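Local coordinates for protein trehalose-6-phosphate phosphatase (Neosartorya fumigata, PDB 5DXL) that belongs to the trehalose-phosphatase family of the HAD clan, whose members carry a Rossmann-like alpha/beta core domain and a smaller cap domain, at residues E115-F120 against I132-V137; E125-S130 against L139-R144; R68-L73 against D99-L104; M24-G29 against F219-M224. All blocks are in the same frame, centred on the assembly; numbering follows the deposited sequence.

Interaction 1 (E115-F120 against I132-V137)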
# COMPACT_ATOMS: atom_id res chain seq x y z
N GLU A 115 13.16 8.94 22.15
CA GLU A 115 12.20 9.19 23.22
C GLU A 115 11.27 8.00 23.42
O GLU A 115 10.95 7.63 24.55
CB GLU A 115 11.39 10.45 22.94
CG GLU A 115 10.58 10.92 24.13
CD GLU A 115 10.02 12.31 23.95
OE1 GLU A 115 10.43 13.00 22.99
OE2 GLU A 115 9.16 12.72 24.76
N VAL A 116 10.84 7.38 22.32
CA VAL A 116 9.94 6.23 22.43
C VAL A 116 10.64 5.07 23.12
O VAL A 116 10.04 4.39 23.96
CB VAL A 116 9.41 5.79 21.04
CG1 VAL A 116 8.64 4.46 21.14
CG2 VAL A 116 8.50 6.86 20.47
N MSE A 117 11.92 4.84 22.82
CA MSE A 117 12.68 3.80 23.51
C MSE A 117 12.76 4.08 25.02
O MSE A 117 12.59 3.17 25.83
CB MSE A 117 14.09 3.68 22.93
CG MSE A 117 14.15 3.01 21.56
SE MSE A 117 13.37 1.21 21.59
CE MSE A 117 14.61 0.38 22.81
N GLU A 118 13.02 5.33 25.37
CA GLU A 118 13.14 5.72 26.77
C GLU A 118 11.82 5.45 27.50
O GLU A 118 11.81 4.87 28.60
CB GLU A 118 13.54 7.20 26.87
CG GLU A 118 14.00 7.63 28.24
CD GLU A 118 14.64 9.00 28.22
OE1 GLU A 118 15.01 9.47 27.12
OE2 GLU A 118 14.77 9.61 29.30
N VAL A 119 10.72 5.85 26.89
CA VAL A 119 9.39 5.63 27.45
C VAL A 119 9.04 4.14 27.52
O VAL A 119 8.60 3.64 28.55
CB VAL A 119 8.32 6.37 26.63
CG1 VAL A 119 6.91 5.92 27.03
CG2 VAL A 119 8.47 7.87 26.78
N PHE A 120 9.24 3.43 26.41
CA PHE A 120 8.98 1.99 26.43
C PHE A 120 9.85 1.26 27.46
O PHE A 120 9.38 0.33 28.12
CB PHE A 120 9.19 1.38 25.03
CG PHE A 120 8.03 1.56 24.07
CD1 PHE A 120 6.82 2.09 24.47
CD2 PHE A 120 8.18 1.16 22.74
CE1 PHE A 120 5.77 2.23 23.56
CE2 PHE A 120 7.13 1.29 21.83
CZ PHE A 120 5.93 1.83 22.23
N ILE A 132 10.30 -5.02 24.47
CA ILE A 132 10.34 -4.10 23.35
C ILE A 132 10.83 -4.81 22.11
O ILE A 132 11.84 -5.51 22.16
CB ILE A 132 11.25 -2.90 23.63
CG1 ILE A 132 10.77 -2.14 24.87
CG2 ILE A 132 11.32 -1.99 22.40
CD1 ILE A 132 11.79 -1.15 25.40
N GLU A 133 10.09 -4.64 21.02
CA GLU A 133 10.52 -5.07 19.70
C GLU A 133 10.95 -3.86 18.90
O GLU A 133 10.18 -2.92 18.69
CB GLU A 133 9.40 -5.82 18.97
CG GLU A 133 9.72 -6.08 17.48
CD GLU A 133 8.57 -6.72 16.73
OE1 GLU A 133 7.42 -6.71 17.24
OE2 GLU A 133 8.80 -7.24 15.61
N ARG A 134 12.20 -3.86 18.45
CA ARG A 134 12.69 -2.75 17.66
C ARG A 134 12.88 -3.18 16.21
O ARG A 134 13.60 -4.14 15.93
CB ARG A 134 13.99 -2.21 18.26
CG ARG A 134 14.61 -1.06 17.48
CD ARG A 134 15.44 -0.17 18.40
NE ARG A 134 15.62 1.17 17.84
CZ ARG A 134 16.27 2.16 18.45
NH1 ARG A 134 16.83 1.95 19.63
NH2 ARG A 134 16.38 3.35 17.87
N LYS A 135 12.20 -2.50 15.30
CA LYS A 135 12.49 -2.67 13.87
C LYS A 135 13.10 -1.38 13.32
O LYS A 135 13.28 -0.41 14.07
CB LYS A 135 11.23 -3.05 13.10
CG LYS A 135 10.72 -4.44 13.40
CD LYS A 135 10.03 -5.03 12.19
CE LYS A 135 9.68 -6.49 12.41
NZ LYS A 135 9.12 -7.11 11.17
N ARG A 136 13.42 -1.38 12.02
CA ARG A 136 14.05 -0.23 11.37
C ARG A 136 13.25 1.03 11.62
O ARG A 136 13.79 2.07 12.03
CB ARG A 136 14.19 -0.47 9.87
CG ARG A 136 15.01 0.60 9.14
CD ARG A 136 14.63 0.75 7.66
NE ARG A 136 14.55 -0.52 6.97
CZ ARG A 136 15.60 -1.14 6.43
NH1 ARG A 136 16.80 -0.58 6.50
NH2 ARG A 136 15.44 -2.30 5.81
N VAL A 137 11.95 0.95 11.39
CA VAL A 137 11.15 2.15 11.39
C VAL A 137 10.03 2.10 12.43
O VAL A 137 9.51 3.14 12.83
CB VAL A 137 10.58 2.39 10.00
CG1 VAL A 137 10.37 3.85 9.79
CG2 VAL A 137 11.57 1.89 8.96
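The guanidinium group of Arg-134 is held between a polar and an apolar partner: NH2 hydrogen-bonds to Gln-113 OE1, while one face is covered by selenomethionine Met-117. Met-117 CG stands 3.4 Å above the guanidinium plane, toward its rim, and lies 3.5 Å from Arg-134 NH1, a contact of methylene against flat cation. Arg-134 gets there because its chain is extended from CG to NE, which brings its end back beside the helix although its CB does not point that way. Gln-113 also gives NE2 to Arg-136 O, so one amide joins the helix to both the arginine tip and the loop after the strand.

The Met-117 chain bends about CB-CG and again about CG-SE. The selenium then sits 3.9 Å from Ile-132 CG2, and the terminal methyl CE is 4.1 Å from both Ile-132 CG2 and Ile-132 CD1. Ile-132 CD1, at the end of the longer branch, also meets Phe-120 CB at 3.6 Å, about one turn along the helix. The buried Phe-120 ring has Val-116 CG1 over one face and meets the indole of Trp-141 at about 25° between planes.

The segments of helix 112-125 and strand 131-134 run nearly antiparallel (160°), their axes 10.2 Å apart. The helix packs along edge strand 131-134 and reaches its neighbour 139-142, on one side of the four-stranded antiparallel sheet of the cap, with helix 148-164 beside it against Val-119 and Phe-120.

Interaction 2 (E125-S130 against L139-R144)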
# COMPACT_ATOMS: atom_id res chain seq x y z
N GLU A 125 10.33 -1.97 32.42
CA GLU A 125 10.86 -2.25 33.75
C GLU A 125 9.75 -2.34 34.80
O GLU A 125 9.90 -3.00 35.83
CB GLU A 125 11.88 -1.18 34.15
CG GLU A 125 13.14 -1.18 33.29
CD GLU A 125 13.92 0.12 33.38
OE1 GLU A 125 13.41 1.08 34.00
OE2 GLU A 125 15.03 0.18 32.82
N ARG A 126 8.63 -1.69 34.52
CA ARG A 126 7.52 -1.62 35.49
C ARG A 126 6.31 -2.48 35.11
O ARG A 126 5.25 -2.40 35.75
CB ARG A 126 7.09 -0.17 35.66
CG ARG A 126 8.12 0.66 36.41
CD ARG A 126 8.11 2.12 36.01
NE ARG A 126 9.16 2.87 36.72
CZ ARG A 126 10.44 2.89 36.36
NH1 ARG A 126 10.85 2.21 35.29
NH2 ARG A 126 11.32 3.59 37.07
N THR A 127 6.46 -3.31 34.09
CA THR A 127 5.37 -4.19 33.67
C THR A 127 5.93 -5.58 33.39
O THR A 127 6.39 -5.86 32.29
CB THR A 127 4.66 -3.65 32.41
OG1 THR A 127 4.33 -2.26 32.58
CG2 THR A 127 3.39 -4.43 32.14
N GLN A 128 5.90 -6.44 34.40
CA GLN A 128 6.53 -7.75 34.28
C GLN A 128 5.94 -8.55 33.12
O GLN A 128 4.73 -8.59 32.94
CB GLN A 128 6.37 -8.54 35.59
CG GLN A 128 7.06 -9.91 35.58
CD GLN A 128 8.58 -9.81 35.57
OE1 GLN A 128 9.16 -8.72 35.69
NE2 GLN A 128 9.25 -10.95 35.42
N GLY A 129 6.82 -9.14 32.31
CA GLY A 129 6.41 -9.91 31.16
C GLY A 129 6.48 -9.14 29.85
O GLY A 129 6.47 -9.74 28.76
N SER A 130 6.54 -7.82 29.93
CA SER A 130 6.53 -7.00 28.71
C SER A 130 7.92 -6.94 28.11
O SER A 130 8.90 -7.21 28.79
CB SER A 130 6.02 -5.58 28.98
OG SER A 130 6.94 -4.83 29.76
N LEU A 139 8.61 0.87 16.29
CA LEU A 139 8.96 0.39 17.63
C LEU A 139 7.70 -0.14 18.29
O LEU A 139 6.68 0.54 18.29
CB LEU A 139 9.57 1.51 18.47
CG LEU A 139 10.89 2.13 17.97
CD1 LEU A 139 11.36 3.22 18.91
CD2 LEU A 139 11.93 1.06 17.82
N THR A 140 7.78 -1.34 18.84
CA THR A 140 6.58 -1.98 19.38
C THR A 140 6.79 -2.46 20.81
O THR A 140 7.76 -3.16 21.11
CB THR A 140 6.14 -3.17 18.50
OG1 THR A 140 5.99 -2.72 17.14
CG2 THR A 140 4.80 -3.71 18.98
N TRP A 141 5.87 -2.08 21.69
CA TRP A 141 5.88 -2.55 23.06
C TRP A 141 4.88 -3.70 23.20
O TRP A 141 3.71 -3.52 22.94
CB TRP A 141 5.54 -1.41 24.03
CG TRP A 141 5.70 -1.80 25.46
CD1 TRP A 141 6.84 -2.29 26.05
CD2 TRP A 141 4.71 -1.76 26.50
NE1 TRP A 141 6.61 -2.54 27.38
CE2 TRP A 141 5.32 -2.22 27.68
CE3 TRP A 141 3.37 -1.36 26.54
CZ2 TRP A 141 4.63 -2.31 28.89
CZ3 TRP A 141 2.69 -1.44 27.76
CH2 TRP A 141 3.32 -1.91 28.90
N HIS A 142 5.38 -4.88 23.58
CA HIS A 142 4.56 -6.10 23.69
C HIS A 142 4.26 -6.39 25.15
O HIS A 142 5.16 -6.32 25.98
CB HIS A 142 5.29 -7.31 23.09
CG HIS A 142 5.52 -7.25 21.61
ND1 HIS A 142 4.66 -7.84 20.71
CD2 HIS A 142 6.52 -6.70 20.88
CE1 HIS A 142 5.11 -7.64 19.48
NE2 HIS A 142 6.25 -6.97 19.56
N TYR A 143 3.03 -6.77 25.47
CA TYR A 143 2.71 -7.07 26.87
C TYR A 143 1.73 -8.23 27.09
O TYR A 143 1.10 -8.32 28.14
CB TYR A 143 2.18 -5.80 27.55
CG TYR A 143 0.96 -5.21 26.92
CD1 TYR A 143 -0.32 -5.60 27.34
CD2 TYR A 143 1.05 -4.25 25.92
CE1 TYR A 143 -1.45 -5.07 26.77
CE2 TYR A 143 -0.08 -3.71 25.34
CZ TYR A 143 -1.33 -4.12 25.77
OH TYR A 143 -2.46 -3.58 25.20
N ARG A 144 1.62 -9.14 26.13
CA ARG A 144 0.69 -10.26 26.29
C ARG A 144 1.01 -11.13 27.51
O ARG A 144 0.10 -11.69 28.10
CB ARG A 144 0.66 -11.14 25.03
CG ARG A 144 -0.35 -12.29 25.09
CD ARG A 144 -1.76 -11.76 25.36
NE ARG A 144 -2.75 -12.80 25.62
CZ ARG A 144 -3.21 -13.12 26.83
NH1 ARG A 144 -2.75 -12.48 27.90
NH2 ARG A 144 -4.12 -14.07 26.97
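Ser-130 and Thr-127, the two ends of a type II beta turn, come together around the indole of Trp-141 at the end of a beta hairpin in the cap domain. Gly-129 occupies the third turn position with a positive phi, as this turn type favours.

The polar contacts centre on Thr-127 O. It accepts both Ser-130 N, the bond that closes the turn, and Ser-130 OG at 2.8 Å, which lies in the carbonyl plane on a lone pair. The serine hydroxyl is placed for this by chi1 of 70°, between its own N and carbonyl carbon, and it approaches the indole obliquely. Thr-127 OG1, which also lies at the indole edge 3.7 Å from Trp-141 CZ2, is bonded to Phe-123 O of helix 112-125 and to Gln-154 NE2 of helix 148-164. Trp-141 NE1 makes a weak hydrogen bond to Thr-124 OG1. His-142 NE2 is taken up by Glu-133 OE1 on the neighbouring strand, and its ring stacks with Phe-131.

Apolar packing falls on the tryptophan. Thr-127 CB approaches the indole at its edge, in the ring plane, 3.8 Å from Trp-141 CZ2. Ser-130 CB lies 3.6 Å from Trp-141 CZ2. Tyr-143 CB stands over one face of the indole, toward its rim, and touches Ser-130 CB at 4.1 Å.

Backbone approach completes the contact just before strand 131-134 begins pairing with strand 139-142: Ser-130 CA lies 3.1 Å from His-142 O, a CA-H...O contact bent to 121° at the hydrogen.

Interaction 3 (R68-L73 against D99-L104)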
# COMPACT_ATOMS: atom_id res chain seq x y z
N ARG A 68 6.55 -6.16 0.98
CA ARG A 68 7.75 -6.94 0.70
C ARG A 68 9.02 -6.12 0.80
O ARG A 68 9.01 -4.90 0.59
CB ARG A 68 7.67 -7.55 -0.70
CG ARG A 68 6.62 -8.60 -0.88
CD ARG A 68 7.09 -9.95 -0.41
NE ARG A 68 6.22 -10.99 -0.94
CZ ARG A 68 6.56 -12.27 -1.04
NH1 ARG A 68 7.76 -12.68 -0.64
NH2 ARG A 68 5.70 -13.14 -1.56
N ASP A 69 10.12 -6.81 1.10
CA ASP A 69 11.44 -6.20 1.13
C ASP A 69 11.79 -5.52 -0.19
O ASP A 69 11.39 -5.96 -1.26
CB ASP A 69 12.54 -7.25 1.40
CG ASP A 69 12.48 -7.82 2.80
OD1 ASP A 69 11.73 -7.32 3.66
OD2 ASP A 69 13.23 -8.79 3.02
N GLN A 70 12.59 -4.46 -0.09
CA GLN A 70 13.17 -3.82 -1.26
C GLN A 70 13.87 -4.84 -2.15
O GLN A 70 13.70 -4.86 -3.37
CB GLN A 70 14.14 -2.72 -0.82
CG GLN A 70 14.96 -2.07 -1.92
CD GLN A 70 16.04 -1.17 -1.34
OE1 GLN A 70 16.33 -1.23 -0.15
NE2 GLN A 70 16.63 -0.35 -2.19
N ALA A 71 14.65 -5.72 -1.53
CA ALA A 71 15.42 -6.70 -2.30
C ALA A 71 14.53 -7.67 -3.07
O ALA A 71 14.89 -8.12 -4.17
CB ALA A 71 16.37 -7.46 -1.38
N PHE A 72 13.35 -7.97 -2.52
CA PHE A 72 12.41 -8.87 -3.18
C PHE A 72 11.80 -8.21 -4.41
O PHE A 72 11.78 -8.80 -5.50
CB PHE A 72 11.30 -9.30 -2.21
CG PHE A 72 10.29 -10.23 -2.83
CD1 PHE A 72 9.16 -9.73 -3.46
CD2 PHE A 72 10.47 -11.61 -2.78
CE1 PHE A 72 8.23 -10.59 -4.03
CE2 PHE A 72 9.54 -12.47 -3.34
CZ PHE A 72 8.42 -11.96 -3.96
N LEU A 73 11.30 -6.99 -4.24
CA LEU A 73 10.67 -6.31 -5.37
C LEU A 73 11.70 -6.07 -6.46
O LEU A 73 11.41 -6.26 -7.64
CB LEU A 73 10.05 -4.97 -4.95
CG LEU A 73 8.84 -5.03 -4.02
CD1 LEU A 73 8.26 -3.64 -3.87
CD2 LEU A 73 7.78 -6.02 -4.51
N ASP A 99 16.84 4.19 -11.57
CA ASP A 99 17.57 3.09 -10.95
C ASP A 99 17.74 3.34 -9.45
O ASP A 99 18.17 2.45 -8.72
CB ASP A 99 18.95 2.91 -11.59
CG ASP A 99 18.88 2.35 -13.00
OD1 ASP A 99 17.92 1.61 -13.30
OD2 ASP A 99 19.80 2.63 -13.79
N ASP A 100 17.39 4.54 -9.01
CA ASP A 100 17.68 4.97 -7.64
C ASP A 100 16.55 4.67 -6.67
O ASP A 100 15.41 5.08 -6.88
CB ASP A 100 18.00 6.47 -7.60
CG ASP A 100 19.16 6.84 -8.50
OD1 ASP A 100 20.12 6.05 -8.61
OD2 ASP A 100 19.10 7.93 -9.12
N TRP A 101 16.87 3.96 -5.60
CA TRP A 101 15.93 3.77 -4.50
C TRP A 101 16.10 4.86 -3.46
O TRP A 101 17.23 5.18 -3.09
CB TRP A 101 16.16 2.42 -3.85
CG TRP A 101 15.66 1.25 -4.63
CD1 TRP A 101 16.34 0.56 -5.59
CD2 TRP A 101 14.39 0.62 -4.50
NE1 TRP A 101 15.56 -0.47 -6.07
CE2 TRP A 101 14.35 -0.45 -5.41
CE3 TRP A 101 13.27 0.86 -3.69
CZ2 TRP A 101 13.24 -1.28 -5.54
CZ3 TRP A 101 12.17 0.04 -3.83
CH2 TRP A 101 12.16 -1.02 -4.74
N GLU A 102 15.00 5.43 -3.00
CA GLU A 102 15.08 6.35 -1.87
C GLU A 102 14.70 5.64 -0.59
O GLU A 102 13.69 4.93 -0.53
CB GLU A 102 14.18 7.57 -2.06
CG GLU A 102 14.14 8.42 -0.79
CD GLU A 102 13.63 9.83 -0.99
OE1 GLU A 102 13.03 10.12 -2.05
OE2 GLU A 102 13.83 10.66 -0.07
N ASN A 103 15.51 5.84 0.45
CA ASN A 103 15.22 5.31 1.77
C ASN A 103 14.46 6.37 2.55
O ASN A 103 15.06 7.31 3.10
CB ASN A 103 16.53 4.94 2.50
CG ASN A 103 16.29 4.25 3.83
OD1 ASN A 103 15.25 4.43 4.47
ND2 ASN A 103 17.27 3.46 4.26
N LEU A 104 13.14 6.24 2.60
CA LEU A 104 12.31 7.29 3.16
C LEU A 104 12.44 7.36 4.68
O LEU A 104 12.20 8.41 5.27
CB LEU A 104 10.84 7.08 2.74
CG LEU A 104 10.66 7.26 1.23
CD1 LEU A 104 9.25 6.88 0.78
CD2 LEU A 104 10.96 8.70 0.86
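With CG opposite its backbone N (chi1 173°) and the chain straight beyond it, Gln-70 stretches from the first turn of helix 70-77 across the indole of Trp-101. The tryptophan, whose CG lies opposite its carbonyl carbon, comes from strand 101-103 to meet it, and the glutamine and tryptophan chains lie alongside, pointing opposite ways.

Both the aliphatic and the amide part of the glutamine use the same ring face. Gln-70 CG makes a CH-pi contact, 3.7 Å from the centroid of the six-membered ring of Trp-101 and only 8° off its normal. Further along, Gln-70 NE2 stands 3.0 Å above the Trp-101 ring plane, toward the rim. Its nearest ring atom is Trp-101 CG, 3.1 Å from Gln-70 NE2. The amide is tilted 57° to the indole, so it does not lie flat on it. One turn on, Leu-73 CB touches the far corner of the indole more loosely, at 4.5 Å from Trp-101 CH2.

At the start of the helix Gln-70 N donates to Glu-88 OE2. Trp-101 rests also on Leu-85 and Arg-94, and Leu-73 on Ala-87.

Helix 70-77 is the connection of a beta-alpha-beta crossover between parallel strands 60-65 and 84-87. Here it packs against the antiparallel extension, strands 92-94 and 101-103, that ends one side of the Rossmann-like sheet of this HAD core.

Interaction 4 (M24-G29 against F219-M224)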
# COMPACT_ATOMS: atom_id res chain seq x y z
N MSE A 24 -2.36 1.54 -9.05
CA MSE A 24 -1.72 1.26 -7.77
C MSE A 24 -2.17 -0.12 -7.30
O MSE A 24 -3.36 -0.32 -7.02
CB MSE A 24 -2.06 2.36 -6.75
CG MSE A 24 -1.55 3.73 -7.19
SE MSE A 24 -1.96 5.22 -5.97
CE MSE A 24 -3.89 5.25 -6.11
N PHE A 25 -1.23 -1.06 -7.24
CA PHE A 25 -1.53 -2.45 -6.88
C PHE A 25 -0.80 -2.88 -5.63
O PHE A 25 0.42 -2.75 -5.56
CB PHE A 25 -1.06 -3.41 -7.99
CG PHE A 25 -1.59 -3.10 -9.36
CD1 PHE A 25 -2.90 -2.69 -9.56
CD2 PHE A 25 -0.76 -3.24 -10.45
CE1 PHE A 25 -3.36 -2.42 -10.86
CE2 PHE A 25 -1.22 -3.00 -11.74
CZ PHE A 25 -2.51 -2.60 -11.95
N ASP A 26 -1.52 -3.45 -4.66
CA ASP A 26 -0.86 -4.29 -3.67
C ASP A 26 -0.35 -5.52 -4.44
O ASP A 26 -0.83 -5.80 -5.54
CB ASP A 26 -1.83 -4.66 -2.54
CG ASP A 26 -1.14 -5.23 -1.30
OD1 ASP A 26 0.09 -5.40 -1.27
OD2 ASP A 26 -1.86 -5.51 -0.31
N TYR A 27 0.63 -6.23 -3.88
CA TYR A 27 1.15 -7.40 -4.57
C TYR A 27 0.55 -8.70 -3.99
O TYR A 27 -0.32 -9.31 -4.61
CB TYR A 27 2.69 -7.43 -4.52
CG TYR A 27 3.23 -8.68 -5.15
CD1 TYR A 27 3.07 -8.90 -6.52
CD2 TYR A 27 3.83 -9.67 -4.39
CE1 TYR A 27 3.51 -10.06 -7.12
CE2 TYR A 27 4.28 -10.85 -4.99
CZ TYR A 27 4.11 -11.03 -6.34
OH TYR A 27 4.55 -12.19 -6.94
N ASP A 28 1.01 -9.10 -2.82
CA ASP A 28 0.50 -10.33 -2.21
C ASP A 28 -1.00 -10.26 -1.97
O ASP A 28 -1.51 -9.25 -1.51
CB ASP A 28 1.22 -10.62 -0.89
CG ASP A 28 2.66 -11.02 -1.11
OD1 ASP A 28 2.88 -12.17 -1.57
OD2 ASP A 28 3.56 -10.21 -0.85
N GLY A 29 -1.71 -11.34 -2.29
CA GLY A 29 -3.15 -11.37 -2.14
C GLY A 29 -3.95 -10.62 -3.20
O GLY A 29 -5.18 -10.71 -3.24
N PHE A 219 -6.59 -5.10 4.93
CA PHE A 219 -7.01 -4.00 5.79
C PHE A 219 -6.21 -2.74 5.51
O PHE A 219 -6.76 -1.64 5.51
CB PHE A 219 -6.89 -4.42 7.26
CG PHE A 219 -7.36 -3.39 8.24
CD1 PHE A 219 -8.70 -3.29 8.58
CD2 PHE A 219 -6.46 -2.54 8.86
CE1 PHE A 219 -9.14 -2.34 9.49
CE2 PHE A 219 -6.89 -1.59 9.78
CZ PHE A 219 -8.23 -1.49 10.09
N THR A 220 -4.91 -2.89 5.25
CA THR A 220 -4.05 -1.75 4.96
C THR A 220 -4.39 -1.12 3.61
O THR A 220 -4.26 0.09 3.42
CB THR A 220 -2.54 -2.14 4.97
OG1 THR A 220 -2.12 -2.59 3.68
CG2 THR A 220 -2.29 -3.23 6.00
N ASP A 221 -4.84 -1.94 2.67
CA ASP A 221 -5.20 -1.45 1.35
C ASP A 221 -6.45 -0.58 1.39
O ASP A 221 -6.64 0.27 0.52
CB ASP A 221 -5.41 -2.63 0.40
CG ASP A 221 -4.13 -3.34 0.09
OD1 ASP A 221 -3.08 -2.67 0.06
OD2 ASP A 221 -4.18 -4.56 -0.14
N GLU A 222 -7.29 -0.79 2.40
CA GLU A 222 -8.47 0.05 2.61
C GLU A 222 -8.11 1.53 2.69
O GLU A 222 -8.87 2.39 2.27
CB GLU A 222 -9.21 -0.39 3.88
CG GLU A 222 -9.85 -1.77 3.75
CD GLU A 222 -11.05 -1.76 2.81
OE1 GLU A 222 -11.85 -0.81 2.88
OE2 GLU A 222 -11.17 -2.69 1.98
N ASP A 223 -6.92 1.83 3.21
CA ASP A 223 -6.51 3.23 3.35
C ASP A 223 -6.25 3.88 1.99
O ASP A 223 -6.44 5.09 1.83
CB ASP A 223 -5.29 3.34 4.27
CG ASP A 223 -5.63 3.10 5.74
OD1 ASP A 223 -6.76 3.45 6.17
OD2 ASP A 223 -4.76 2.57 6.48
N MSE A 224 -5.84 3.09 1.00
CA MSE A 224 -5.71 3.60 -0.37
C MSE A 224 -7.07 4.02 -0.90
O MSE A 224 -7.20 5.08 -1.52
CB MSE A 224 -5.09 2.56 -1.31
CG MSE A 224 -3.67 2.17 -0.93
SE MSE A 224 -2.74 1.24 -2.37
CE MSE A 224 -3.81 -0.41 -2.42
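Asp-26 and Asp-221 face each other through their carboxylates, with Asp-26 OD2 2.5 Å from Asp-221 OD2 and 3.1 Å from Asp-221 OD1. The two groups are set nearly perpendicular, their planes 79° apart, and Asp-26 OD2 is the oxygen that meets both Asp-221 oxygens. The terminal methyl of selenomethionine Met-224 reaches back toward the strand, its CE 4.4 Å from Asp-26 N.

Lys-190 stands next to both acids: its NZ forms salt bridges with Asp-26 OD1 and Asp-221 OD1. Asp-26 is turned toward the helix segment by placing CG opposite its own N (chi1 -165°). Its OD1 also receives Tyr-27 N at 2.8 Å, a donor 35° out of the carboxylate plane.

The arrangement is consistent with the active-site region of HAD proteins, judged by two sequence signatures. Asp-26 and Asp-28 belong to the DxDGT signature that follows strand 21-25, and Asp-217, Asp-218 and Asp-221 to the acidic GDDxxD motif that begins at the end of strand 211-216.

Further out, these two strands are parallel neighbours, with Asp-26 still bonded through its backbone to Leu-215. Asp-218 OD1 accepts Asp-221 N and pairs with Thr-220 OG1, just before helix 222-229. Met-224 packs on Ile-65 and Cys-214 of the central strands.

In the fold
Interactions 1 and 2 form one unit of the cap: their centres are about 11 Å apart, their segments alternate along the chain, and strands 131-134 and 139-142 pair in the same antiparallel sheet. Interactions 3 and 4, with centres about 17 Å apart, share the core sheet and touch through a salt bridge, Arg-68 NE to Asp-28 OD2 (2.8 Å). Interaction 4 joins the ends of the longest span; the other three fall between its segments, 3 first, then 1 and 2. The cap contacts lie about 27 and 30 Å from interaction 4, centre to centre. Glu-88, bonded to Gln-70 N and Arg-136 NH2, links core and cap.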